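PDB 1CCZ: protein (CD58) from Homo sapiens, which is a cell-surface glycoprotein (lymphocyte function-associated antigen 3) that binds the T-cell adhesion receptor CD2. Local coordinates for residues T111-L122 against S133-Y141. Numbering follows the deposited sequence. Where two conformers were deposited one is given.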
loop_
_atom_site.group_PDB
_atom_site.type_symbol
_atom_site.label_atom_id
_atom_site.label_comp_id
_atom_site.label_asym_id
_atom_site.label_seq_id
_atom_site.Cartn_x
_atom_site.Cartn_y
_atom_site.Cartn_z
ATOM N N THR A 111 21.895 -0.329 -14.285
ATOM C CA THR A 111 21.257 0.126 -13.054
ATOM C C THR A 111 19.812 0.498 -13.313
ATOM O O THR A 111 19.484 1.065 -14.357
ATOM C CB THR A 111 21.924 1.360 -12.465
ATOM O OG1 THR A 111 23.274 1.051 -12.125
ATOM C CG2 THR A 111 21.170 1.825 -11.212
ATOM N N CYS A 112 18.950 0.158 -12.361
ATOM C CA CYS A 112 17.540 0.488 -12.441
ATOM C C CYS A 112 17.231 1.296 -11.177
ATOM O O CYS A 112 17.777 1.012 -10.115
ATOM C CB CYS A 112 16.676 -0.771 -12.467
ATOM S SG CYS A 112 14.917 -0.310 -12.409
ATOM N N GLU A 113 16.385 2.312 -11.285
ATOM C CA GLU A 113 16.030 3.101 -10.118
ATOM C C GLU A 113 14.614 3.616 -10.263
ATOM O O GLU A 113 14.045 3.598 -11.354
ATOM C CB GLU A 113 16.999 4.254 -9.955
ATOM C CG GLU A 113 16.891 5.294 -11.041
ATOM C CD GLU A 113 17.472 6.624 -10.604
ATOM O OE1 GLU A 113 18.634 6.646 -10.161
ATOM O OE2 GLU A 113 16.762 7.650 -10.700
ATOM N N VAL A 114 14.022 4.058 -9.161
ATOM C CA VAL A 114 12.662 4.565 -9.212
ATOM C C VAL A 114 12.633 5.641 -8.148
ATOM O O VAL A 114 13.212 5.467 -7.078
ATOM C CB VAL A 114 11.605 3.425 -8.961
ATOM C CG1 VAL A 114 11.711 2.873 -7.544
ATOM C CG2 VAL A 114 10.195 3.943 -9.247
ATOM N N LEU A 115 11.999 6.769 -8.465
ATOM C CA LEU A 115 11.944 7.909 -7.546
ATOM C C LEU A 115 10.898 7.824 -6.443
ATOM O O LEU A 115 11.213 7.953 -5.267
ATOM C CB LEU A 115 11.716 9.212 -8.326
ATOM C CG LEU A 115 11.786 10.520 -7.531
ATOM C CD1 LEU A 115 13.145 10.644 -6.867
ATOM C CD2 LEU A 115 11.527 11.697 -8.471
ATOM N N GLU A 116 9.653 7.617 -6.832
ATOM C CA GLU A 116 8.562 7.580 -5.881
ATOM C C GLU A 116 8.134 6.174 -5.482
ATOM O O GLU A 116 8.386 5.199 -6.196
ATOM C CB GLU A 116 7.353 8.326 -6.463
ATOM C CG GLU A 116 7.615 9.755 -6.862
ATOM C CD GLU A 116 6.392 10.407 -7.431
ATOM O OE1 GLU A 116 5.380 10.488 -6.704
ATOM O OE2 GLU A 116 6.429 10.840 -8.600
ATOM N N GLY A 117 7.466 6.089 -4.332
ATOM C CA GLY A 117 6.974 4.824 -3.833
ATOM C C GLY A 117 7.404 4.524 -2.413
ATOM O O GLY A 117 8.524 4.861 -2.007
ATOM N N THR A 118 6.500 3.896 -1.660
ATOM C CA THR A 118 6.769 3.499 -0.286
ATOM C C THR A 118 7.071 1.985 -0.281
ATOM O O THR A 118 6.376 1.220 -0.948
ATOM C CB THR A 118 5.533 3.753 0.631
ATOM O OG1 THR A 118 5.061 5.089 0.468
ATOM C CG2 THR A 118 5.909 3.575 2.067
ATOM N N ASP A 119 8.085 1.560 0.470
ATOM C CA ASP A 119 8.449 0.132 0.564
ATOM C C ASP A 119 8.459 -0.525 -0.805
ATOM O O ASP A 119 7.768 -1.511 -1.075
ATOM C CB ASP A 119 7.481 -0.637 1.473
ATOM C CG ASP A 119 8.175 -1.745 2.256
ATOM O OD1 ASP A 119 9.426 -1.734 2.364
ATOM O OD2 ASP A 119 7.461 -2.628 2.766
ATOM N N VAL A 120 9.275 0.046 -1.665
ATOM C CA VAL A 120 9.400 -0.403 -3.021
ATOM C C VAL A 120 10.418 -1.531 -3.171
ATOM O O VAL A 120 11.412 -1.611 -2.453
ATOM C CB VAL A 120 9.828 0.798 -3.907
ATOM C CG1 VAL A 120 10.062 0.365 -5.349
ATOM C CG2 VAL A 120 8.768 1.871 -3.836
ATOM N N GLU A 121 10.140 -2.400 -4.128
ATOM C CA GLU A 121 11.024 -3.484 -4.483
ATOM C C GLU A 121 11.229 -3.314 -5.998
ATOM O O GLU A 121 10.271 -3.072 -6.733
ATOM C CB GLU A 121 10.341 -4.816 -4.210
ATOM C CG GLU A 121 11.230 -6.006 -4.374
ATOM C CD GLU A 121 10.603 -7.270 -3.800
ATOM O OE1 GLU A 121 10.540 -7.400 -2.542
ATOM O OE2 GLU A 121 10.172 -8.123 -4.612
ATOM N N LEU A 122 12.469 -3.412 -6.457
ATOM C CA LEU A 122 12.768 -3.331 -7.882
ATOM C C LEU A 122 13.031 -4.778 -8.314
ATOM O O LEU A 122 13.717 -5.532 -7.602
ATOM C CB LEU A 122 14.018 -2.483 -8.123
ATOM C CG LEU A 122 13.836 -0.970 -7.937
ATOM C CD1 LEU A 122 15.169 -0.272 -8.183
ATOM C CD2 LEU A 122 12.752 -0.445 -8.892
ATOM N N SER A 133 15.835 -9.211 -7.400
ATOM C CA SER A 133 14.873 -8.328 -6.737
ATOM C C SER A 133 15.619 -7.699 -5.571
ATOM O O SER A 133 16.474 -8.335 -4.959
ATOM C CB SER A 133 13.690 -9.104 -6.192
ATOM O OG SER A 133 12.926 -9.649 -7.243
ATOM N N LEU A 134 15.321 -6.442 -5.282
ATOM C CA LEU A 134 15.968 -5.741 -4.184
ATOM C C LEU A 134 14.974 -4.759 -3.588
ATOM O O LEU A 134 14.308 -4.019 -4.311
ATOM C CB LEU A 134 17.199 -4.997 -4.693
ATOM C CG LEU A 134 18.114 -4.403 -3.635
ATOM C CD1 LEU A 134 18.762 -5.507 -2.790
ATOM C CD2 LEU A 134 19.164 -3.574 -4.332
ATOM N N ARG A 135 14.846 -4.781 -2.265
ATOM C CA ARG A 135 13.935 -3.880 -1.566
ATOM C C ARG A 135 14.702 -2.554 -1.417
ATOM O O ARG A 135 15.144 -2.192 -0.337
ATOM C CB ARG A 135 13.578 -4.487 -0.204
ATOM C CG ARG A 135 12.547 -3.725 0.601
ATOM C CD ARG A 135 11.361 -4.612 0.989
ATOM N NE ARG A 135 10.182 -4.296 0.183
ATOM C CZ ARG A 135 9.199 -5.149 -0.104
ATOM N NH1 ARG A 135 9.228 -6.396 0.347
ATOM N NH2 ARG A 135 8.182 -4.753 -0.860
ATOM N N GLN A 136 14.885 -1.853 -2.530
ATOM C CA GLN A 136 15.618 -0.589 -2.558
ATOM C C GLN A 136 15.107 0.207 -3.753
ATOM O O GLN A 136 14.411 -0.347 -4.602
ATOM C CB GLN A 136 17.092 -0.839 -2.796
ATOM C CG GLN A 136 17.866 -1.299 -1.625
ATOM C CD GLN A 136 19.332 -0.945 -1.783
ATOM O OE1 GLN A 136 20.153 -1.242 -0.906
ATOM N NE2 GLN A 136 19.680 -0.307 -2.915
ATOM N N LYS A 137 15.475 1.485 -3.839
ATOM C CA LYS A 137 15.024 2.295 -4.965
ATOM C C LYS A 137 16.078 2.416 -6.069
ATOM O O LYS A 137 15.914 3.148 -7.050
ATOM C CB LYS A 137 14.536 3.656 -4.476
ATOM C CG LYS A 137 13.115 3.547 -3.958
ATOM C CD LYS A 137 12.554 4.911 -3.725
ATOM C CE LYS A 137 11.167 4.821 -3.195
ATOM N NZ LYS A 137 10.710 6.199 -2.970
ATOM N N THR A 138 17.174 1.693 -5.892
ATOM C CA THR A 138 18.195 1.617 -6.917
ATOM C C THR A 138 18.738 0.186 -6.828
ATOM O O THR A 138 18.807 -0.401 -5.739
ATOM C CB THR A 138 19.286 2.680 -6.754
ATOM O OG1 THR A 138 20.129 2.639 -7.907
ATOM C CG2 THR A 138 20.122 2.447 -5.510
ATOM N N MET A 139 19.064 -0.389 -7.979
ATOM C CA MET A 139 19.554 -1.767 -8.057
ATOM C C MET A 139 20.444 -1.877 -9.265
ATOM O O MET A 139 20.065 -1.446 -10.335
ATOM C CB MET A 139 18.377 -2.717 -8.236
ATOM C CG MET A 139 18.765 -4.182 -8.453
ATOM S SD MET A 139 17.293 -5.271 -8.400
ATOM C CE MET A 139 16.514 -4.798 -9.910
ATOM N N SER A 140 21.627 -2.451 -9.105
ATOM C CA SER A 140 22.539 -2.596 -10.231
ATOM C C SER A 140 22.768 -4.058 -10.547
ATOM O O SER A 140 22.548 -4.924 -9.700
ATOM C CB SER A 140 23.852 -1.909 -9.919
ATOM O OG SER A 140 23.640 -0.509 -9.849
ATOM N N TYR A 141 23.213 -4.339 -11.763
ATOM C CA TYR A 141 23.427 -5.715 -12.172
ATOM C C TYR A 141 24.488 -5.771 -13.255
ATOM O O TYR A 141 24.442 -5.004 -14.216
ATOM C CB TYR A 141 22.103 -6.307 -12.680
ATOM C CG TYR A 141 22.245 -7.617 -13.417
ATOM C CD1 TYR A 141 22.203 -8.843 -12.738
ATOM C CD2 TYR A 141 22.413 -7.637 -14.801
ATOM C CE1 TYR A 141 22.325 -10.052 -13.431
ATOM C CE2 TYR A 141 22.535 -8.830 -15.495
ATOM C CZ TYR A 141 22.491 -10.031 -14.812
ATOM O OH TYR A 141 22.595 -11.202 -15.537
HETATM O O HOH W 1 20.473 4.881 -9.304
#
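With CG of Lys137 anti to its own carbonyl carbon (chi1 -81°) and every later torsion extended, the aliphatic chain runs along the 114-117 loop and its ammonium arrives at the loop's carbonyls. The two segments belong to the C2-set immunoglobulin domain and join its two sheets at one end of the sandwich, as the loops 114-120 and 135-137 each cross from one sheet to the other. Lys137 NZ donates to Leu115 O at 2.9 Å, from above the carbonyl plane; a second, weak bond to Gly117 O is doubtful. Its CG packs on Val114 CG1 and its CE on Val120 CG2. Where the 114-120 loop rejoins strand 121-122, Arg135 of the facing segment, bent at chi2 and chi3, has Glu121 OE1 over one guanidinium face, 3.3 Å from NH1. Asp119 OD2 lies over the opposite face, near its rim, with OD1 3.4 Å from NE, though this side rests on one of two conformers and is less sure. Both are charge pairs without a directed N-H, whereas NH2 does donate to Asp119 O. Glu121 also pairs with Lys123 through OE2. Antiparallel pairing flanks the loops: Cys112 with Met139 and Leu122 with Leu134 are hydrogen-bonded pairs. Leu122 reaches inward, CD1 lying against the Lys137-Thr138 peptide and CB 3.8 Å from Met139 CE, near the Cys112-Cys152 disulfide that ties the sheets together. On the other face of strand 111-113 a water links Glu113 OE1 to Thr138 OG1, and Thr111 OG1 meets Ser140 OG at 2.8 Å.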